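Local coordinates for decaprenyl diphosphate synthase (Rhodobacter capsulatus, PDB 3MZV), which probably condenses isopentenyl diphosphate units onto an allylic diphosphate such as farnesyl diphosphate, using magnesium, to build the long all-trans prenyl chains of isoprenoid quinones, at residues W264-E269 and D275-H280; V249-A254 and L291-L296; A19-A24 and L60-A65. One frame throughout, in Å; residues are numbered along the deposited sequence.

Contact 1: residues W264-E269 and D275-H280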
ATOM      1  N   TRP B 264     -32.372 -12.055  12.419  1.00 32.97           N
ATOM      2  CA  TRP B 264     -31.216 -11.654  11.597  1.00 34.91           C
ATOM      3  C   TRP B 264     -31.056 -10.131  11.550  1.00 35.78           C
ATOM      4  O   TRP B 264     -29.931  -9.613  11.611  1.00 36.95           O
ATOM      5  CB  TRP B 264     -31.280 -12.223  10.173  1.00 34.29           C
ATOM      6  CG  TRP B 264     -31.157 -13.701  10.159  1.00 30.70           C
ATOM      7  CD1 TRP B 264     -32.099 -14.564   9.771  1.00 30.70           C
ATOM      8  CD2 TRP B 264     -30.015 -14.493  10.548  1.00 34.38           C
ATOM      9  NE1 TRP B 264     -31.667 -15.854   9.918  1.00 35.13           N
ATOM     10  CE2 TRP B 264     -30.373 -15.844  10.365  1.00 32.45           C
ATOM     11  CE3 TRP B 264     -28.719 -14.190  11.013  1.00 32.56           C
ATOM     12  CZ2 TRP B 264     -29.512 -16.888  10.643  1.00 33.91           C
ATOM     13  CZ3 TRP B 264     -27.855 -15.213  11.276  1.00 35.20           C
ATOM     14  CH2 TRP B 264     -28.252 -16.568  11.123  1.00 33.95           C
ATOM     15  N   LYS B 265     -32.162  -9.411  11.471  1.00 36.54           N
ATOM     16  CA  LYS B 265     -32.139  -7.963  11.482  1.00 38.75           C
ATOM     17  C   LYS B 265     -31.502  -7.419  12.780  1.00 38.81           C
ATOM     18  O   LYS B 265     -30.619  -6.511  12.746  1.00 38.62           O
ATOM     19  CB  LYS B 265     -33.557  -7.437  11.338  1.00 40.10           C
ATOM     20  CG  LYS B 265     -33.713  -6.146  10.604  1.00 46.82           C
ATOM     21  CD  LYS B 265     -35.225  -5.825  10.297  1.00 53.38           C
ATOM     22  CE  LYS B 265     -35.865  -6.845   9.277  1.00 55.96           C
ATOM     23  NZ  LYS B 265     -35.971  -6.295   7.856  1.00 60.31           N
ATOM     24  N   ARG B 266     -31.940  -7.989  13.900  1.00 36.69           N
ATOM     25  CA  ARG B 266     -31.444  -7.650  15.217  1.00 37.78           C
ATOM     26  C   ARG B 266     -29.946  -7.845  15.323  1.00 37.78           C
ATOM     27  O   ARG B 266     -29.229  -6.893  15.625  1.00 38.60           O
ATOM     28  CB  ARG B 266     -32.160  -8.462  16.329  1.00 38.04           C
ATOM     29  CG  ARG B 266     -31.665  -8.178  17.721  1.00 39.45           C
ATOM     30  CD  ARG B 266     -32.577  -8.723  18.783  1.00 41.07           C
ATOM     31  NE  ARG B 266     -32.514 -10.186  18.866  1.00 40.01           N
ATOM     32  CZ  ARG B 266     -31.537 -10.870  19.451  1.00 41.39           C
ATOM     33  NH1 ARG B 266     -31.609 -12.191  19.507  1.00 41.45           N
ATOM     34  NH2 ARG B 266     -30.488 -10.235  20.004  1.00 41.48           N
ATOM     35  N   VAL B 267     -29.474  -9.043  15.044  1.00 36.58           N
ATOM     36  CA  VAL B 267     -28.109  -9.405  15.326  1.00 37.65           C
ATOM     37  C   VAL B 267     -27.117  -8.975  14.229  1.00 38.89           C
ATOM     38  O   VAL B 267     -25.947  -8.756  14.533  1.00 39.84           O
ATOM     39  CB  VAL B 267     -27.906 -10.951  15.652  1.00 37.03           C
ATOM     40  CG1 VAL B 267     -28.729 -11.429  16.855  1.00 36.21           C
ATOM     41  CG2 VAL B 267     -28.179 -11.811  14.458  1.00 36.00           C
ATOM     42  N   ILE B 268     -27.567  -8.843  12.982  1.00 40.57           N
ATOM     43  CA  ILE B 268     -26.701  -8.483  11.841  1.00 41.70           C
ATOM     44  C   ILE B 268     -26.816  -6.989  11.473  1.00 43.84           C
ATOM     45  O   ILE B 268     -25.816  -6.267  11.492  1.00 43.83           O
ATOM     46  CB  ILE B 268     -26.985  -9.345  10.584  1.00 40.69           C
ATOM     47  CG1 ILE B 268     -26.590 -10.813  10.799  1.00 40.62           C
ATOM     48  CG2 ILE B 268     -26.217  -8.808   9.348  1.00 40.96           C
ATOM     49  CD1 ILE B 268     -25.190 -11.042  11.359  1.00 42.17           C
ATOM     50  N   GLU B 269     -28.029  -6.542  11.148  1.00 45.20           N
ATOM     51  CA  GLU B 269     -28.277  -5.136  10.774  1.00 45.77           C
ATOM     52  C   GLU B 269     -28.098  -4.162  11.926  1.00 46.89           C
ATOM     53  O   GLU B 269     -27.317  -3.202  11.819  1.00 47.52           O
ATOM     54  CB  GLU B 269     -29.695  -4.953  10.298  1.00 46.73           C
ATOM     55  CG  GLU B 269     -29.921  -4.998   8.838  1.00 49.46           C
ATOM     56  CD  GLU B 269     -31.202  -4.259   8.475  1.00 52.09           C
ATOM     57  OE1 GLU B 269     -31.478  -3.220   9.096  1.00 61.80           O
ATOM     58  OE2 GLU B 269     -31.948  -4.717   7.598  1.00 54.97           O
ATOM     59  N   ASP B 275     -25.940 -12.639  24.778  1.00 53.11           N
ATOM     60  CA  ASP B 275     -25.462 -13.998  25.047  1.00 53.59           C
ATOM     61  C   ASP B 275     -26.407 -15.039  24.522  1.00 51.03           C
ATOM     62  O   ASP B 275     -27.622 -14.943  24.698  1.00 51.34           O
ATOM     63  CB  ASP B 275     -25.196 -14.209  26.527  1.00 55.99           C
ATOM     64  CG  ASP B 275     -23.941 -13.529  26.949  1.00 59.47           C
ATOM     65  OD1 ASP B 275     -22.852 -14.052  26.617  1.00 63.06           O
ATOM     66  OD2 ASP B 275     -24.044 -12.450  27.566  1.00 65.87           O
ATOM     67  N   GLY B 276     -25.832 -16.028  23.837  1.00 49.00           N
ATOM     68  CA  GLY B 276     -26.610 -17.093  23.234  1.00 46.48           C
ATOM     69  C   GLY B 276     -26.923 -16.874  21.748  1.00 44.44           C
ATOM     70  O   GLY B 276     -27.287 -17.816  21.057  1.00 42.77           O
ATOM     71  N   ASP B 277     -26.777 -15.649  21.257  1.00 42.80           N
ATOM     72  CA  ASP B 277     -27.164 -15.314  19.887  1.00 41.74           C
ATOM     73  C   ASP B 277     -26.345 -16.039  18.801  1.00 40.74           C
ATOM     74  O   ASP B 277     -26.901 -16.473  17.783  1.00 37.88           O
ATOM     75  CB  ASP B 277     -27.162 -13.807  19.669  1.00 41.05           C
ATOM     76  CG  ASP B 277     -28.412 -13.146  20.187  1.00 43.15           C
ATOM     77  OD1 ASP B 277     -29.439 -13.835  20.408  1.00 41.59           O
ATOM     78  OD2 ASP B 277     -28.400 -11.908  20.292  1.00 41.47           O
ATOM     79  N   LEU B 278     -25.041 -16.211  18.996  1.00 40.70           N
ATOM     80  CA  LEU B 278     -24.298 -17.075  18.075  1.00 41.45           C
ATOM     81  C   LEU B 278     -24.896 -18.486  17.965  1.00 41.06           C
ATOM     82  O   LEU B 278     -25.045 -19.027  16.856  1.00 41.28           O
ATOM     83  CB  LEU B 278     -22.801 -17.158  18.439  1.00 41.29           C
ATOM     84  CG  LEU B 278     -21.936 -18.132  17.634  1.00 41.55           C
ATOM     85  CD1 LEU B 278     -21.936 -17.813  16.132  1.00 39.81           C
ATOM     86  CD2 LEU B 278     -20.481 -18.108  18.169  1.00 43.61           C
ATOM     87  N   GLU B 279     -25.215 -19.077  19.096  1.00 42.83           N
ATOM     88  CA  GLU B 279     -25.785 -20.430  19.104  1.00 42.95           C
ATOM     89  C   GLU B 279     -27.163 -20.440  18.461  1.00 41.12           C
ATOM     90  O   GLU B 279     -27.487 -21.371  17.736  1.00 39.06           O
ATOM     91  CB  GLU B 279     -25.812 -21.026  20.491  1.00 45.34           C
ATOM     92  CG  GLU B 279     -24.369 -21.154  21.089  1.00 50.10           C
ATOM     93  CD  GLU B 279     -23.839 -19.890  21.817  1.00 55.67           C
ATOM     94  OE1 GLU B 279     -24.209 -18.729  21.510  1.00 54.17           O
ATOM     95  OE2 GLU B 279     -23.000 -20.079  22.733  1.00 63.65           O
ATOM     96  N   HIS B 280     -27.939 -19.378  18.688  1.00 39.80           N
ATOM     97  CA  HIS B 280     -29.235 -19.249  18.016  1.00 38.13           C
ATOM     98  C   HIS B 280     -29.027 -19.173  16.528  1.00 35.88           C
ATOM     99  O   HIS B 280     -29.784 -19.769  15.780  1.00 35.49           O
ATOM    100  CB  HIS B 280     -30.005 -18.018  18.486  1.00 37.80           C
ATOM    101  CG  HIS B 280     -30.497 -18.110  19.896  1.00 38.30           C
ATOM    102  ND1 HIS B 280     -31.261 -19.164  20.348  1.00 38.09           N
ATOM    103  CD2 HIS B 280     -30.375 -17.258  20.942  1.00 37.34           C
ATOM    104  CE1 HIS B 280     -31.558 -18.980  21.621  1.00 38.46           C
ATOM    105  NE2 HIS B 280     -31.041 -17.828  22.008  1.00 36.65           N
TER
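Val-267 and Asp-277 mark the closest approach of the two backbones, their CA atoms 7.5 Å apart, where helix 258-270, widened here by a pi-type turn, faces the first turn of helix 277-287. Gly-276 is the N-cap of that second helix, so the carboxylate of Asp-277 projects from its very start. Arg-266 comes to meet it from the opposite direction and grips it end-on with two nitrogens. NH1 of Arg-266 bonds OD1 of Asp-277 at 2.9 Å, nearly straight at 168°, while NH2 of Arg-266 reaches OD2 of Asp-277 at 2.7 Å. Both oxygens are met on their syn side, yet the fork is not flat: the guanidinium and carboxylate planes are turned 48° apart. The arginine chain leaves extended, with CG opposite the main-chain nitrogen, and then bends at chi3 (72°), which brings the guanidinium across to the aspartate. Val-267 packs beside the pair. Its CG1 lies 3.5 Å from OD2 of Asp-277 and 3.7 Å above the guanidinium plane of Arg-266, offset toward the rim. OD2 has a second donor in Gln-274 N, within the connecting turn. A leucine in place of Arg-266 would probably leave the buried Asp-277 carboxylate without its countercharge, with OD1 losing its NH1 donor and OD2 left to Gln-274 N. The salt bridge thus joins two consecutive helices across a short turn, with Phe-240 of helix 238-241 touching both Val-267 and Leu-278, and Trp-264 wedged against helices 247-254 and 277-287.

Contact 2: residues V249-A254 and L291-L296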
ATOM      1  N   VAL B 249     -24.647 -17.435   6.532  1.00 32.80           N
ATOM      2  CA  VAL B 249     -25.638 -16.429   6.920  1.00 32.23           C
ATOM      3  C   VAL B 249     -26.527 -16.075   5.780  1.00 32.59           C
ATOM      4  O   VAL B 249     -27.732 -16.060   5.934  1.00 31.14           O
ATOM      5  CB  VAL B 249     -24.996 -15.147   7.469  1.00 32.96           C
ATOM      6  CG1 VAL B 249     -26.079 -14.090   7.869  1.00 32.53           C
ATOM      7  CG2 VAL B 249     -24.069 -15.474   8.636  1.00 32.70           C
ATOM      8  N   ILE B 250     -25.943 -15.734   4.620  1.00 32.97           N
ATOM      9  CA  ILE B 250     -26.750 -15.341   3.444  1.00 33.19           C
ATOM     10  C   ILE B 250     -27.828 -16.407   3.120  1.00 33.76           C
ATOM     11  O   ILE B 250     -28.983 -16.094   2.849  1.00 34.36           O
ATOM     12  CB  ILE B 250     -25.832 -15.160   2.220  1.00 32.74           C
ATOM     13  CG1 ILE B 250     -24.924 -13.959   2.426  1.00 32.85           C
ATOM     14  CG2 ILE B 250     -26.649 -15.049   0.934  1.00 33.64           C
ATOM     15  CD1 ILE B 250     -23.679 -13.980   1.447  1.00 34.54           C
ATOM     16  N   LYS B 251     -27.409 -17.663   3.107  1.00 32.96           N
ATOM     17  CA  LYS B 251     -28.335 -18.761   2.791  1.00 32.68           C
ATOM     18  C   LYS B 251     -29.452 -18.871   3.838  1.00 32.61           C
ATOM     19  O   LYS B 251     -30.575 -19.140   3.493  1.00 32.88           O
ATOM     20  CB  LYS B 251     -27.597 -20.083   2.692  1.00 32.53           C
ATOM     21  CG  LYS B 251     -26.789 -20.249   1.418  1.00 33.08           C
ATOM     22  CD  LYS B 251     -26.152 -21.628   1.348  1.00 36.57           C
ATOM     23  CE  LYS B 251     -25.310 -21.848   0.072  1.00 37.51           C
ATOM     24  NZ  LYS B 251     -26.157 -21.849  -1.149  1.00 37.79           N
ATOM     25  N   ALA B 252     -29.158 -18.637   5.111  1.00 32.64           N
ATOM     26  CA  ALA B 252     -30.193 -18.750   6.157  1.00 31.68           C
ATOM     27  C   ALA B 252     -31.147 -17.537   6.041  1.00 31.55           C
ATOM     28  O   ALA B 252     -32.363 -17.677   6.173  1.00 31.61           O
ATOM     29  CB  ALA B 252     -29.531 -18.861   7.547  1.00 30.20           C
ATOM     30  N   VAL B 253     -30.610 -16.357   5.757  1.00 31.68           N
ATOM     31  CA  VAL B 253     -31.409 -15.163   5.630  1.00 34.26           C
ATOM     32  C   VAL B 253     -32.390 -15.295   4.463  1.00 36.10           C
ATOM     33  O   VAL B 253     -33.541 -14.921   4.591  1.00 36.97           O
ATOM     34  CB  VAL B 253     -30.569 -13.896   5.462  1.00 34.22           C
ATOM     35  CG1 VAL B 253     -31.450 -12.646   5.026  1.00 35.88           C
ATOM     36  CG2 VAL B 253     -29.805 -13.598   6.768  1.00 31.15           C
ATOM     37  N   ALA B 254     -31.936 -15.874   3.361  1.00 36.80           N
ATOM     38  CA  ALA B 254     -32.784 -16.109   2.193  1.00 37.63           C
ATOM     39  C   ALA B 254     -33.949 -17.048   2.471  1.00 37.65           C
ATOM     40  O   ALA B 254     -35.007 -16.925   1.844  1.00 38.34           O
ATOM     41  CB  ALA B 254     -31.908 -16.654   0.996  1.00 37.88           C
ATOM     42  N   LEU B 291     -25.098 -24.806   6.643  1.00 29.06           N
ATOM     43  CA  LEU B 291     -23.701 -25.186   6.939  1.00 30.35           C
ATOM     44  C   LEU B 291     -23.282 -26.346   6.016  1.00 30.44           C
ATOM     45  O   LEU B 291     -22.241 -26.302   5.388  1.00 29.19           O
ATOM     46  CB  LEU B 291     -23.554 -25.493   8.420  1.00 30.10           C
ATOM     47  CG  LEU B 291     -23.699 -24.208   9.273  1.00 33.59           C
ATOM     48  CD1 LEU B 291     -23.810 -24.598  10.748  1.00 35.87           C
ATOM     49  CD2 LEU B 291     -22.496 -23.266   9.035  1.00 34.16           C
ATOM     50  N   GLU B 292     -24.170 -27.344   5.842  1.00 30.53           N
ATOM     51  CA  GLU B 292     -23.922 -28.398   4.861  1.00 30.93           C
ATOM     52  C   GLU B 292     -23.867 -27.813   3.464  1.00 30.65           C
ATOM     53  O   GLU B 292     -23.028 -28.175   2.664  1.00 30.12           O
ATOM     54  CB  GLU B 292     -24.986 -29.496   4.969  1.00 32.69           C
ATOM     55  CG  GLU B 292     -24.801 -30.662   3.963  1.00 34.95           C
ATOM     56  CD  GLU B 292     -23.453 -31.383   4.093  1.00 41.29           C
ATOM     57  OE1 GLU B 292     -22.773 -31.317   5.130  1.00 45.43           O
ATOM     58  OE2 GLU B 292     -23.055 -32.042   3.149  1.00 42.98           O
ATOM     59  N   ALA B 293     -24.747 -26.850   3.172  1.00 29.11           N
ATOM     60  CA  ALA B 293     -24.756 -26.239   1.869  1.00 29.07           C
ATOM     61  C   ALA B 293     -23.433 -25.510   1.609  1.00 28.68           C
ATOM     62  O   ALA B 293     -22.900 -25.551   0.510  1.00 28.50           O
ATOM     63  CB  ALA B 293     -25.982 -25.222   1.753  1.00 29.13           C
ATOM     64  N   THR B 294     -22.885 -24.856   2.649  1.00 27.88           N
ATOM     65  CA  THR B 294     -21.606 -24.149   2.485  1.00 28.31           C
ATOM     66  C   THR B 294     -20.488 -25.168   2.309  1.00 27.87           C
ATOM     67  O   THR B 294     -19.598 -24.946   1.523  1.00 29.23           O
ATOM     68  CB  THR B 294     -21.364 -23.230   3.701  1.00 29.16           C
ATOM     69  OG1 THR B 294     -22.471 -22.323   3.811  1.00 29.10           O
ATOM     70  CG2 THR B 294     -20.024 -22.486   3.606  1.00 28.81           C
ATOM     71  N   ARG B 295     -20.539 -26.275   3.038  1.00 29.69           N
ATOM     72  CA  ARG B 295     -19.584 -27.369   2.858  1.00 29.94           C
ATOM     73  C   ARG B 295     -19.572 -27.826   1.396  1.00 30.34           C
ATOM     74  O   ARG B 295     -18.520 -27.953   0.772  1.00 29.28           O
ATOM     75  CB  ARG B 295     -19.901 -28.522   3.787  1.00 31.42           C
ATOM     76  CG  ARG B 295     -18.810 -29.553   3.856  1.00 34.35           C
ATOM     77  CD  ARG B 295     -19.239 -30.703   4.703  1.00 35.83           C
ATOM     78  NE  ARG B 295     -19.956 -31.693   3.903  1.00 36.90           N
ATOM     79  CZ  ARG B 295     -19.384 -32.607   3.119  1.00 38.38           C
ATOM     80  NH1 ARG B 295     -20.148 -33.458   2.460  1.00 36.57           N
ATOM     81  NH2 ARG B 295     -18.057 -32.710   3.002  1.00 36.49           N
ATOM     82  N   LEU B 296     -20.760 -28.103   0.845  1.00 29.87           N
ATOM     83  CA  LEU B 296     -20.874 -28.452  -0.560  1.00 29.65           C
ATOM     84  C   LEU B 296     -20.282 -27.420  -1.510  1.00 28.66           C
ATOM     85  O   LEU B 296     -19.665 -27.791  -2.488  1.00 30.41           O
ATOM     86  CB  LEU B 296     -22.348 -28.700  -0.968  1.00 29.14           C
ATOM     87  CG  LEU B 296     -23.048 -29.916  -0.360  1.00 32.72           C
ATOM     88  CD1 LEU B 296     -24.463 -30.034  -0.976  1.00 31.97           C
ATOM     89  CD2 LEU B 296     -22.275 -31.144  -0.602  1.00 32.27           C
TER
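Lys-251 of helix 247-254 lays its hydrocarbon chain against Ala-293 of helix 290-308, where the two backbones come nearest, 8.3 Å between the CA atoms of this pair. This is plain packing that ties together two helices of the C-terminal part of this helical isoprenoid synthase fold. The CB bond of Lys-251 is directed toward the facing helix. From CB the chain runs almost fully stretched through CG to CD and CE, with chi2 and chi3 both close to 180°, so that the methylenes cross the interval as an extended zigzag. CB and CG still stand back from the alanine methyl; contact begins at CD, 3.6 Å from CB of Ala-293, and continues at CE, 3.8 Å from the same CB. CD also passes Thr-294 OG1 at a loose 4.5 Å. Beyond CE the chain turns at chi4 (-66°), and NZ ends in a salt bridge with Glu-169, on neither of the two helices. The hydroxyl of Thr-294 is likewise engaged elsewhere, with the carbonyl oxygen of Thr-290 one turn back on its own helix. The stretched lysine carries the contact at this level, while Thr-294 and Leu-291 pack on Met-247 and Pro-248 at the start of helix 247-254. No hydrogen bond links the two segments. What joins them is the apolar middle of a lysine resting on an alanine methyl, while its charge is paired beyond the contact with a third part of the chain.

Contact 3: residues A19-A24 and L60-A65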
ATOM      1  N   ALA B  19      11.621 -27.244  -1.448  1.00 44.66           N
ATOM      2  CA  ALA B  19      12.487 -26.828  -0.319  1.00 45.17           C
ATOM      3  C   ALA B  19      13.554 -25.866  -0.730  1.00 44.55           C
ATOM      4  O   ALA B  19      13.768 -24.796  -0.112  1.00 43.89           O
ATOM      5  CB  ALA B  19      13.135 -28.085   0.353  1.00 46.03           C
ATOM      6  N   GLU B  20      14.236 -26.216  -1.807  1.00 44.53           N
ATOM      7  CA  GLU B  20      15.343 -25.403  -2.254  1.00 43.46           C
ATOM      8  C   GLU B  20      14.898 -24.038  -2.753  1.00 42.25           C
ATOM      9  O   GLU B  20      15.538 -23.029  -2.455  1.00 39.55           O
ATOM     10  CB  GLU B  20      16.077 -26.137  -3.334  1.00 43.69           C
ATOM     11  CG  GLU B  20      17.108 -25.343  -3.989  1.00 45.78           C
ATOM     12  CD  GLU B  20      18.160 -26.199  -4.635  1.00 49.83           C
ATOM     13  OE1 GLU B  20      17.979 -27.430  -4.726  1.00 53.68           O
ATOM     14  OE2 GLU B  20      19.187 -25.623  -5.022  1.00 47.12           O
ATOM     15  N   ASP B  21      13.811 -24.011  -3.536  1.00 40.54           N
ATOM     16  CA  ASP B  21      13.278 -22.750  -4.037  1.00 40.05           C
ATOM     17  C   ASP B  21      12.740 -21.891  -2.890  1.00 39.69           C
ATOM     18  O   ASP B  21      12.857 -20.672  -2.915  1.00 38.39           O
ATOM     19  CB  ASP B  21      12.141 -23.056  -5.049  1.00 39.10           C
ATOM     20  CG  ASP B  21      12.682 -23.444  -6.454  1.00 39.63           C
ATOM     21  OD1 ASP B  21      13.879 -23.268  -6.738  1.00 35.80           O
ATOM     22  OD2 ASP B  21      11.901 -23.914  -7.286  1.00 36.46           O
ATOM     23  N   MET B  22      12.126 -22.536  -1.906  1.00 40.49           N
ATOM     24  CA  MET B  22      11.471 -21.803  -0.808  1.00 42.07           C
ATOM     25  C   MET B  22      12.569 -21.190   0.078  1.00 42.62           C
ATOM     26  O   MET B  22      12.359 -20.125   0.665  1.00 42.03           O
ATOM     27  CB  MET B  22      10.533 -22.700   0.012  1.00 42.35           C
ATOM     28  CG  MET B  22       9.054 -22.745  -0.495  1.00 44.21           C
ATOM     29  SD  MET B  22       8.186 -21.140  -0.625  1.00 40.44           S
ATOM     30  CE  MET B  22       8.760 -20.320   0.851  1.00 44.52           C
ATOM     31  N   ALA B  23      13.733 -21.855   0.141  1.00 43.06           N
ATOM     32  CA  ALA B  23      14.913 -21.300   0.811  1.00 43.70           C
ATOM     33  C   ALA B  23      15.343 -20.016   0.098  1.00 43.97           C
ATOM     34  O   ALA B  23      15.639 -18.990   0.751  1.00 42.60           O
ATOM     35  CB  ALA B  23      16.047 -22.301   0.825  1.00 44.45           C
ATOM     36  N   ALA B  24      15.380 -20.058  -1.234  1.00 42.36           N
ATOM     37  CA  ALA B  24      15.749 -18.888  -1.995  1.00 42.89           C
ATOM     38  C   ALA B  24      14.687 -17.782  -1.831  1.00 41.93           C
ATOM     39  O   ALA B  24      15.011 -16.600  -1.818  1.00 43.03           O
ATOM     40  CB  ALA B  24      15.964 -19.273  -3.483  1.00 42.32           C
ATOM     41  N   LEU B  60       2.582 -21.813  -4.461  1.00 33.16           N
ATOM     42  CA  LEU B  60       1.758 -21.944  -5.654  1.00 33.23           C
ATOM     43  C   LEU B  60       2.513 -21.383  -6.860  1.00 32.51           C
ATOM     44  O   LEU B  60       2.427 -21.942  -7.961  1.00 30.33           O
ATOM     45  CB  LEU B  60       0.416 -21.236  -5.488  1.00 32.98           C
ATOM     46  CG  LEU B  60      -0.686 -22.018  -4.723  1.00 37.93           C
ATOM     47  CD1 LEU B  60      -1.986 -21.221  -4.715  1.00 43.74           C
ATOM     48  CD2 LEU B  60      -0.952 -23.350  -5.337  1.00 39.75           C
ATOM     49  N   THR B  61       3.227 -20.266  -6.653  1.00 30.47           N
ATOM     50  CA  THR B  61       3.996 -19.674  -7.751  1.00 29.59           C
ATOM     51  C   THR B  61       5.148 -20.564  -8.153  1.00 31.41           C
ATOM     52  O   THR B  61       5.344 -20.848  -9.339  1.00 31.31           O
ATOM     53  CB  THR B  61       4.527 -18.309  -7.347  1.00 29.38           C
ATOM     54  OG1 THR B  61       3.429 -17.435  -7.179  1.00 28.40           O
ATOM     55  CG2 THR B  61       5.544 -17.725  -8.399  1.00 29.04           C
ATOM     56  N   LEU B  62       5.937 -21.003  -7.163  1.00 31.36           N
ATOM     57  CA  LEU B  62       7.056 -21.912  -7.421  1.00 31.88           C
ATOM     58  C   LEU B  62       6.589 -23.195  -8.129  1.00 32.94           C
ATOM     59  O   LEU B  62       7.203 -23.616  -9.090  1.00 31.67           O
ATOM     60  CB  LEU B  62       7.725 -22.313  -6.116  1.00 32.72           C
ATOM     61  CG  LEU B  62       8.349 -21.174  -5.303  1.00 32.40           C
ATOM     62  CD1 LEU B  62       8.866 -21.778  -3.975  1.00 35.04           C
ATOM     63  CD2 LEU B  62       9.432 -20.449  -6.094  1.00 32.08           C
ATOM     64  N   ALA B  63       5.532 -23.824  -7.604  1.00 31.75           N
ATOM     65  CA  ALA B  63       5.011 -25.060  -8.174  1.00 32.82           C
ATOM     66  C   ALA B  63       4.554 -24.874  -9.635  1.00 32.31           C
ATOM     67  O   ALA B  63       4.857 -25.725 -10.514  1.00 32.96           O
ATOM     68  CB  ALA B  63       3.861 -25.667  -7.290  1.00 32.07           C
ATOM     69  N   ALA B  64       3.846 -23.796  -9.890  1.00 31.66           N
ATOM     70  CA  ALA B  64       3.364 -23.506 -11.247  1.00 33.01           C
ATOM     71  C   ALA B  64       4.539 -23.305 -12.241  1.00 33.57           C
ATOM     72  O   ALA B  64       4.515 -23.884 -13.338  1.00 34.80           O
ATOM     73  CB  ALA B  64       2.421 -22.277 -11.273  1.00 30.34           C
ATOM     74  N   ALA B  65       5.550 -22.545 -11.845  1.00 32.81           N
ATOM     75  CA  ALA B  65       6.687 -22.296 -12.705  1.00 34.22           C
ATOM     76  C   ALA B  65       7.442 -23.618 -12.992  1.00 35.52           C
ATOM     77  O   ALA B  65       7.707 -23.940 -14.144  1.00 37.45           O
ATOM     78  CB  ALA B  65       7.640 -21.227 -12.076  1.00 32.11           C
TER
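Within the all-helical isoprenoid synthase fold, this contact lays Asp-21 and Met-22 of helix 19-32, near the N terminus, on Leu-62 of helix 56-67. The CA atoms of Asp-21 and Leu-62 are 7.1 Å apart, close enough for one leucine side chain to fill the interval. With CG lying opposite its own carbonyl carbon (chi1 -62°), Leu-62 pushes its forked end at the two successive residues. CD1 does most of the touching: it is 3.5 Å from SD and 3.6 Å from CG of Met-22, whose chain folds at chi2 and chi3 and passes it at a slant. The same CD1 lies 3.7 Å from CB of Asp-21, and the CD2 branch approaches that CB at 3.9 Å. Asp-21 therefore gives only its methylene to the apolar patch; its carboxylate turns to Arg-66, one helical turn beyond Leu-62, in a salt bridge that adds a polar tie between the same two helices. His-75, at the start of helix 74-96, touches Leu-62 as well, and the far side of helix 56-67 packs through Leu-60 and Ala-64 on helices 169-194 and 199-224.

How the contacts relate
From the N terminus, contact 3 comes first: residues 19-24 meet 60-65 and close a loop of 35 residues, fastening helix 19-32, the second from the N terminus, to helix 56-67. It is complete before the others begin. Much later, contact 2 opens at 249-254 and closes at 291-296, and contact 1, between 264-269 and 275-280, is nested wholly inside that larger loop. The nested pair is in direct touch: the Trp-264 ring packs on Val-249, Ala-252 and Val-253, making helices 247-254, 258-270, 277-287 and 290-308 one continuous assembly. Contact 3 lies across the chain's centre from both, its own centre about 44 Å from that of contact 1 and about 36 Å from that of contact 2.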